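PDB 4N0T: U4/U6 snRNA-associated-splicing factor PRP24 from Saccharomyces cerevisiae, which binds U6 snRNA, anneals it with U4 snRNA and acts as a recycling factor of the spliceosome, the machinery that removes introns from pre-mRNA. Local coordinates for residues A[95-98]-A[99-102]; A[230-233]-A[234-238]; A[355-358]-A[359-362]. All blocks are in the same frame, centred on the assembly; numbering follows the deposited sequence.

Interaction 1. Residues A[95-98]-A[99-102]; sequences SYTQ and RNIR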
loop_
_atom_site.group_PDB
_atom_site.type_symbol
_atom_site.label_atom_id
_atom_site.label_comp_id
_atom_site.label_asym_id
_atom_site.label_seq_id
_atom_site.Cartn_x
_atom_site.Cartn_y
_atom_site.Cartn_z
ATOM N N SER A 95 1.787 0.655 10.515
ATOM C CA SER A 95 0.634 1.265 11.164
ATOM C C SER A 95 0.708 2.794 11.143
ATOM O O SER A 95 -0.135 3.470 11.748
ATOM C CB SER A 95 0.534 0.768 12.602
ATOM O OG SER A 95 1.712 1.100 13.315
ATOM N N TYR A 96 1.714 3.340 10.460
ATOM C CA TYR A 96 1.784 4.792 10.275
ATOM C C TYR A 96 0.572 5.271 9.497
ATOM O O TYR A 96 0.121 4.619 8.547
ATOM C CB TYR A 96 3.062 5.196 9.543
ATOM C CG TYR A 96 4.006 6.065 10.346
ATOM C CD1 TYR A 96 4.278 5.782 11.684
ATOM C CD2 TYR A 96 4.641 7.161 9.761
ATOM C CE1 TYR A 96 5.146 6.574 12.415
ATOM C CE2 TYR A 96 5.517 7.953 10.488
ATOM C CZ TYR A 96 5.761 7.652 11.813
ATOM O OH TYR A 96 6.625 8.431 12.547
ATOM N N THR A 97 0.043 6.421 9.910
ATOM C CA THR A 97 -1.083 7.049 9.246
ATOM C C THR A 97 -0.645 8.356 8.587
ATOM O O THR A 97 0.491 8.819 8.757
ATOM C CB THR A 97 -2.185 7.405 10.254
ATOM O OG1 THR A 97 -1.658 8.352 11.196
ATOM C CG2 THR A 97 -2.654 6.167 10.996
ATOM N N GLN A 98 -1.563 8.950 7.841
ATOM C CA GLN A 98 -1.329 10.232 7.204
ATOM C C GLN A 98 -0.909 11.260 8.259
ATOM O O GLN A 98 0.014 12.057 8.048
ATOM C CB GLN A 98 -2.611 10.675 6.499
ATOM C CG GLN A 98 -2.397 11.661 5.385
ATOM C CD GLN A 98 -3.695 12.210 4.838
ATOM O OE1 GLN A 98 -3.976 13.403 4.960
ATOM N NE2 GLN A 98 -4.492 11.344 4.225
ATOM N N ARG A 99 -1.586 11.208 9.404
ATOM C CA ARG A 99 -1.319 12.110 10.519
ATOM C C ARG A 99 0.110 11.922 11.020
ATOM O O ARG A 99 0.813 12.902 11.281
ATOM C CB ARG A 99 -2.320 11.833 11.644
ATOM C CG ARG A 99 -2.242 12.758 12.852
ATOM C CD ARG A 99 -3.061 12.147 13.992
ATOM N NE ARG A 99 -3.559 13.121 14.961
ATOM C CZ ARG A 99 -4.539 12.874 15.829
ATOM N NH1 ARG A 99 -5.131 11.685 15.847
ATOM N NH2 ARG A 99 -4.934 13.816 16.674
ATOM N N ASN A 100 0.545 10.663 11.137
ATOM C CA ASN A 100 1.915 10.388 11.565
ATOM C C ASN A 100 2.930 11.005 10.620
ATOM O O ASN A 100 3.954 11.540 11.042
ATOM C CB ASN A 100 2.183 8.878 11.689
ATOM C CG ASN A 100 1.365 8.219 12.788
ATOM O OD1 ASN A 100 0.808 7.138 12.599
ATOM N ND2 ASN A 100 1.295 8.864 13.944
ATOM N N ILE A 101 2.659 10.915 9.320
ATOM C CA ILE A 101 3.580 11.471 8.345
ATOM C C ILE A 101 3.567 12.986 8.431
ATOM O O ILE A 101 4.620 13.638 8.367
ATOM C CB ILE A 101 3.214 11.003 6.916
ATOM C CG1 ILE A 101 3.378 9.485 6.837
ATOM C CG2 ILE A 101 4.077 11.715 5.891
ATOM C CD1 ILE A 101 2.827 8.842 5.556
ATOM N N ARG A 102 2.375 13.546 8.587
ATOM C CA ARG A 102 2.248 14.991 8.712
ATOM C C ARG A 102 3.050 15.469 9.922
ATOM O O ARG A 102 3.769 16.463 9.844
ATOM C CB ARG A 102 0.782 15.410 8.836
ATOM C CG ARG A 102 0.595 16.938 8.794
ATOM C CD ARG A 102 -0.880 17.337 8.817
ATOM N NE ARG A 102 -1.678 16.513 7.909
ATOM C CZ ARG A 102 -1.975 16.836 6.650
ATOM N NH1 ARG A 102 -1.555 17.983 6.129
ATOM N NH2 ARG A 102 -2.705 16.009 5.911
HETATM O O HOH W 1 1.245 5.376 14.288
HETATM O O HOH W 2 5.323 10.882 13.366
#

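Interaction 2. Residues A[230-233]-A[234-238]; sequences NKDS and AERAL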
loop_
_atom_site.group_PDB
_atom_site.type_symbol
_atom_site.label_atom_id
_atom_site.label_comp_id
_atom_site.label_asym_id
_atom_site.label_seq_id
_atom_site.Cartn_x
_atom_site.Cartn_y
_atom_site.Cartn_z
ATOM N N ASN A 230 17.198 -13.896 -17.578
ATOM C CA ASN A 230 16.176 -13.331 -18.458
ATOM C C ASN A 230 14.914 -14.173 -18.622
ATOM O O ASN A 230 14.925 -15.406 -18.470
ATOM C CB ASN A 230 16.759 -12.924 -19.819
ATOM C CG ASN A 230 17.292 -14.098 -20.593
ATOM O OD1 ASN A 230 16.523 -14.913 -21.102
ATOM N ND2 ASN A 230 18.617 -14.189 -20.701
ATOM N N LYS A 231 13.822 -13.488 -18.939
ATOM C CA LYS A 231 12.508 -14.106 -18.983
ATOM C C LYS A 231 12.383 -15.214 -20.025
ATOM O O LYS A 231 11.681 -16.201 -19.810
ATOM C CB LYS A 231 11.434 -13.036 -19.224
ATOM C CG LYS A 231 10.030 -13.546 -18.988
ATOM C CD LYS A 231 9.054 -12.991 -20.008
ATOM C CE LYS A 231 8.879 -11.496 -19.862
ATOM N NZ LYS A 231 7.517 -11.077 -20.325
ATOM N N ASP A 232 13.059 -15.062 -21.159
ATOM C CA ASP A 232 12.971 -16.084 -22.196
ATOM C C ASP A 232 13.510 -17.434 -21.709
ATOM O O ASP A 232 12.944 -18.477 -22.031
ATOM C CB ASP A 232 13.697 -15.646 -23.475
ATOM C CG ASP A 232 13.802 -16.768 -24.497
ATOM O OD1 ASP A 232 12.765 -17.139 -25.090
ATOM O OD2 ASP A 232 14.921 -17.293 -24.697
ATOM N N SER A 233 14.591 -17.418 -20.934
ATOM C CA SER A 233 15.129 -18.674 -20.400
ATOM C C SER A 233 14.135 -19.324 -19.441
ATOM O O SER A 233 13.907 -20.523 -19.485
ATOM C CB SER A 233 16.461 -18.435 -19.692
ATOM O OG SER A 233 17.414 -17.920 -20.609
ATOM N N ALA A 234 13.540 -18.522 -18.560
ATOM C CA ALA A 234 12.562 -19.088 -17.648
ATOM C C ALA A 234 11.373 -19.688 -18.402
ATOM O O ALA A 234 10.888 -20.764 -18.041
ATOM C CB ALA A 234 12.095 -18.022 -16.648
ATOM N N GLU A 235 10.926 -19.012 -19.463
ATOM C CA GLU A 235 9.791 -19.492 -20.248
ATOM C C GLU A 235 10.093 -20.840 -20.877
ATOM O O GLU A 235 9.278 -21.766 -20.831
ATOM C CB GLU A 235 9.456 -18.513 -21.377
ATOM C CG GLU A 235 8.499 -17.410 -21.009
ATOM C CD GLU A 235 7.976 -16.680 -22.234
ATOM O OE1 GLU A 235 7.603 -15.492 -22.104
ATOM O OE2 GLU A 235 7.934 -17.299 -23.325
ATOM N N ARG A 236 11.266 -20.933 -21.483
ATOM C CA ARG A 236 11.658 -22.179 -22.132
ATOM C C ARG A 236 11.903 -23.283 -21.106
ATOM O O ARG A 236 11.657 -24.455 -21.387
ATOM C CB ARG A 236 12.868 -21.948 -23.055
ATOM C CG ARG A 236 12.493 -21.116 -24.286
ATOM C CD ARG A 236 13.614 -20.977 -25.310
ATOM N NE ARG A 236 14.697 -20.127 -24.827
ATOM C CZ ARG A 236 15.851 -20.592 -24.369
ATOM N NH1 ARG A 236 16.069 -21.900 -24.345
ATOM N NH2 ARG A 236 16.782 -19.756 -23.939
ATOM N N ALA A 237 12.347 -22.912 -19.904
ATOM C CA ALA A 237 12.545 -23.902 -18.841
ATOM C C ALA A 237 11.223 -24.575 -18.422
ATOM O O ALA A 237 11.227 -25.652 -17.815
ATOM C CB ALA A 237 13.241 -23.258 -17.628
ATOM N N LEU A 238 10.092 -23.957 -18.764
ATOM C CA LEU A 238 8.792 -24.547 -18.449
ATOM C C LEU A 238 8.557 -25.855 -19.196
ATOM O O LEU A 238 7.693 -26.655 -18.815
ATOM C CB LEU A 238 7.657 -23.559 -18.735
ATOM C CG LEU A 238 7.708 -22.247 -17.963
ATOM C CD1 LEU A 238 6.554 -21.339 -18.380
ATOM C CD2 LEU A 238 7.705 -22.493 -16.445
#

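Interaction 3. Residues A[355-358]-A[359-362]; sequences INDM and KRYY. With SO4 (sulfate ion), chain C.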
loop_
_atom_site.group_PDB
_atom_site.type_symbol
_atom_site.label_atom_id
_atom_site.label_comp_id
_atom_site.label_asym_id
_atom_site.label_seq_id
_atom_site.Cartn_x
_atom_site.Cartn_y
_atom_site.Cartn_z
ATOM N N ILE A 355 -19.675 -12.961 7.294
ATOM C CA ILE A 355 -19.352 -12.691 5.902
ATOM C C ILE A 355 -20.605 -12.310 5.114
ATOM O O ILE A 355 -20.600 -11.338 4.368
ATOM C CB ILE A 355 -18.627 -13.894 5.240
ATOM C CG1 ILE A 355 -17.219 -14.016 5.829
ATOM C CG2 ILE A 355 -18.568 -13.719 3.721
ATOM C CD1 ILE A 355 -16.519 -15.334 5.502
ATOM N N ASN A 356 -21.693 -13.056 5.293
ATOM C CA ASN A 356 -22.909 -12.752 4.546
ATOM C C ASN A 356 -23.540 -11.409 4.939
ATOM O O ASN A 356 -24.125 -10.726 4.088
ATOM C CB ASN A 356 -23.921 -13.907 4.630
ATOM C CG ASN A 356 -23.496 -15.119 3.815
ATOM O OD1 ASN A 356 -22.672 -15.013 2.908
ATOM N ND2 ASN A 356 -24.058 -16.282 4.139
ATOM N N ASP A 357 -23.396 -11.020 6.205
ATOM C CA ASP A 357 -23.847 -9.694 6.653
ATOM C C ASP A 357 -23.072 -8.604 5.918
ATOM O O ASP A 357 -23.632 -7.605 5.456
ATOM C CB ASP A 357 -23.612 -9.506 8.159
ATOM C CG ASP A 357 -24.568 -10.307 9.023
ATOM O OD1 ASP A 357 -25.698 -10.619 8.573
ATOM O OD2 ASP A 357 -24.177 -10.619 10.169
ATOM N N MET A 358 -21.760 -8.795 5.842
ATOM C CA MET A 358 -20.899 -7.854 5.144
ATOM C C MET A 358 -21.319 -7.731 3.684
ATOM O O MET A 358 -21.424 -6.627 3.156
ATOM C CB MET A 358 -19.440 -8.313 5.244
ATOM C CG MET A 358 -18.482 -7.453 4.429
ATOM S SD MET A 358 -16.765 -8.042 4.574
ATOM C CE MET A 358 -16.909 -9.696 3.899
ATOM N N LYS A 359 -21.579 -8.868 3.041
ATOM C CA LYS A 359 -21.992 -8.872 1.638
ATOM C C LYS A 359 -23.352 -8.202 1.454
ATOM O O LYS A 359 -23.538 -7.403 0.533
ATOM C CB LYS A 359 -22.050 -10.302 1.093
ATOM C CG LYS A 359 -20.688 -10.971 0.957
ATOM C CD LYS A 359 -20.833 -12.333 0.289
ATOM C CE LYS A 359 -19.487 -12.988 0.078
ATOM N NZ LYS A 359 -19.615 -14.243 -0.729
ATOM N N ARG A 360 -24.299 -8.532 2.328
ATOM C CA ARG A 360 -25.635 -7.927 2.250
ATOM C C ARG A 360 -25.578 -6.410 2.396
ATOM O O ARG A 360 -26.224 -5.674 1.641
ATOM C CB ARG A 360 -26.587 -8.540 3.286
ATOM C CG ARG A 360 -27.154 -9.900 2.866
ATOM C CD ARG A 360 -28.221 -10.407 3.845
ATOM N NE ARG A 360 -27.655 -10.802 5.132
ATOM C CZ ARG A 360 -27.284 -12.042 5.430
ATOM N NH1 ARG A 360 -27.433 -13.020 4.540
ATOM N NH2 ARG A 360 -26.767 -12.311 6.620
ATOM N N TYR A 361 -24.783 -5.939 3.352
ATOM C CA TYR A 361 -24.620 -4.504 3.548
ATOM C C TYR A 361 -24.045 -3.848 2.304
ATOM O O TYR A 361 -24.528 -2.805 1.859
ATOM C CB TYR A 361 -23.740 -4.200 4.768
ATOM C CG TYR A 361 -23.591 -2.719 5.023
ATOM C CD1 TYR A 361 -24.590 -2.002 5.677
ATOM C CD2 TYR A 361 -22.467 -2.026 4.585
ATOM C CE1 TYR A 361 -24.459 -0.637 5.899
ATOM C CE2 TYR A 361 -22.324 -0.673 4.804
ATOM C CZ TYR A 361 -23.326 0.022 5.461
ATOM O OH TYR A 361 -23.188 1.375 5.676
ATOM N N TYR A 362 -23.017 -4.473 1.727
ATOM C CA TYR A 362 -22.407 -3.942 0.522
ATOM C C TYR A 362 -23.409 -3.883 -0.627
ATOM O O TYR A 362 -23.495 -2.866 -1.321
ATOM C CB TYR A 362 -21.206 -4.801 0.114
ATOM C CG TYR A 362 -20.582 -4.357 -1.180
ATOM C CD1 TYR A 362 -19.627 -3.356 -1.199
ATOM C CD2 TYR A 362 -20.951 -4.940 -2.388
ATOM C CE1 TYR A 362 -19.046 -2.945 -2.393
ATOM C CE2 TYR A 362 -20.380 -4.536 -3.578
ATOM C CZ TYR A 362 -19.433 -3.540 -3.573
ATOM O OH TYR A 362 -18.867 -3.141 -4.761
HETATM S S SO4 C . -25.909 -15.677 7.396
HETATM O O1 SO4 C . -24.657 -16.425 7.299
HETATM O O2 SO4 C . -26.610 -15.711 6.107
HETATM O O3 SO4 C . -26.750 -16.268 8.434
HETATM O O4 SO4 C . -25.602 -14.302 7.780
HETATM O O HOH W 3 -27.475 -8.723 7.110
#

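Interaction 1. Residues A[95-98]-A[99-102]
T97 and N100 trade hydrogen bonds at the point where a loop turns into a helix, and this exchange is the tight part of the contact. The amide N of N100 donates to OG1 of T97 at 3.2 Å with an N-H...O angle of 160°. In return OD1 of N100 takes the amide hydrogen of T97 over 2.9 Å, with the donor tilted somewhat from the carbonyl plane. CG of N100 lies beside its own backbone N (chi1 -65°), which turns the amide back over the start of the helix. One face of the Y96 ring covers CB of N100 in a CH-pi contact, the carbon sitting 3.4 Å from the ring centroid and almost on the ring normal, while CD2 of Y96 also packs against CG1 of I101.

The reciprocal pair is a capping box, with T97 as the N-cap of helix 98-107, the first helix of the second RNA recognition motif. Just inside it, I101 N bonds to T97 O in the ordinary helical pattern, and the I101 side chain runs on to A129 and I131 of strand 128-133.

The solvent side is held by waters and a weak bond. One water donates to OD1 of N100, and a second joins OH of Y96 to the carbonyl O of N100, 2.9 Å and 2.8 Å away. Farther round the helix, the exposed Q98 and R102 run side by side and also touch I115. OE1 of Q98 comes to the edge of the R102 guanidinium, but the bond from NH2 is weak, 3.1 Å and bent to 123°.

Interaction 2. Residues A[230-233]-A[234-238]
Different choices of first torsion bring D232 and R236 together. CG of D232 stands opposite its backbone N (chi1 171°), whereas CG of R236 is anti to the carbonyl carbon (chi1 -70°) and the chain then bends at chi3, folding the guanidinium back over the preceding turn. The resulting salt bridge is side-on and centred on one oxygen: OD2 of D232 accepts from NE of R236 at 2.8 Å, nearly straight at 160°, and from NH2 of R236 at 3.2 Å, more bent. Both nitrogens come from the same face of the carboxylate, well above its plane, although OD2 lies within the guanidinium plane. Two N-H groups of the arginine thus grip one atom, which should restrain rotation of the guanidinium. OG of S233 and, weakly, NH2 of R236 also donate to the carbonyl O of F202.

This i to i+4 bridge lies beside the backbone bond from R236 N to D232 O. One residue earlier, K231 approaches E235 through its aliphatic CD, 3.6 Å from OE1, while NZ of K231 stays 4.8 Å from OE1 of E235, the charged atoms not in contact. At the N-terminal end of helix 231-237, N230 is the N-cap: its OD1 accepts from S233 N over 3.2 Å.

K231, D232 and E235 line the exposed side of this helix, the second of the third RNA recognition motif. Its inner side rests on the sheet, S233, A234 and A237 against F228 of strand 222-228, and L238 against V252 and L254 of strand 248-254.

Interaction 3. Residues A[355-358]-A[359-362]
K359 opens segment 359-362 by laying its side chain back along I355, the two pointing the same way, with CE of K359 3.8 Å from CG2 of I355. Its aliphatic chain is extended beyond CG and also touches F320, while its backbone N donates to I355 O.

R360 carries most of the polar chemistry. With CG swung away from the carbonyl carbon (chi1 -79°) and the chain bent at chi3, one face of the guanidinium covers the carbonyl O of N356, which stands 3.6 Å from the plane, opposite its centre. The edge of the group is then left for acceptors. NH2 donates to OD1 of D357 at 2.8 Å, a salt bridge that meets the carboxylate from above its plane, the two planes being 71° apart. The same nitrogen reaches O4 of a sulfate ion, probably from the crystallisation liquor, at 2.6 Å, and NH1 donates to O2 of that ion. ND2 of N356 and OG1 of T354 bind the sulfate as well, making a small anion site at the start of the helix. A water bridges NE of R360, 2.9 Å away, and OD1 of D357, whose OD2 meanwhile accepts from the backbone N of T354.

Helix 355-365 follows the last strand of the occluded RNA recognition motif and covers part of its sheet, I355 and M358 pressing on L281, C283 and F285 of the central strand 281-285. This is consistent with the name, since canonical motifs usually bind RNA on the sheet face.

Y361, next along, bonds from N to D357 O at 2.9 Å, and its side chain leads off to P286. Y362 finishes the segment, its N bonded to M358 O. Its ring meets that of F320 edge-to-face, and Y362 also packs on a phosphate of the bound RNA.

In the fold
All three are local contacts near the start of a helix, each in a different RNA recognition motif, and none touches another: the nearest atoms of interactions 1 and 3 are about 21 Å apart. Interaction 1 is the surface contact, where mainly neutral groups and an aromatic face shape a loop-to-helix junction. Interactions 2 and 3 are partly buried, and each sets an aspartate-arginine bridge above an apolar inner side, spaced four residues apart in 230-238 but three in 355-362. Interaction 1 uses the first helix of the second motif, interaction 2 the second helix of the third, whereas interaction 3 lies on an additional C-terminal helix, where a sulfate shares the arginine and RNA comes close.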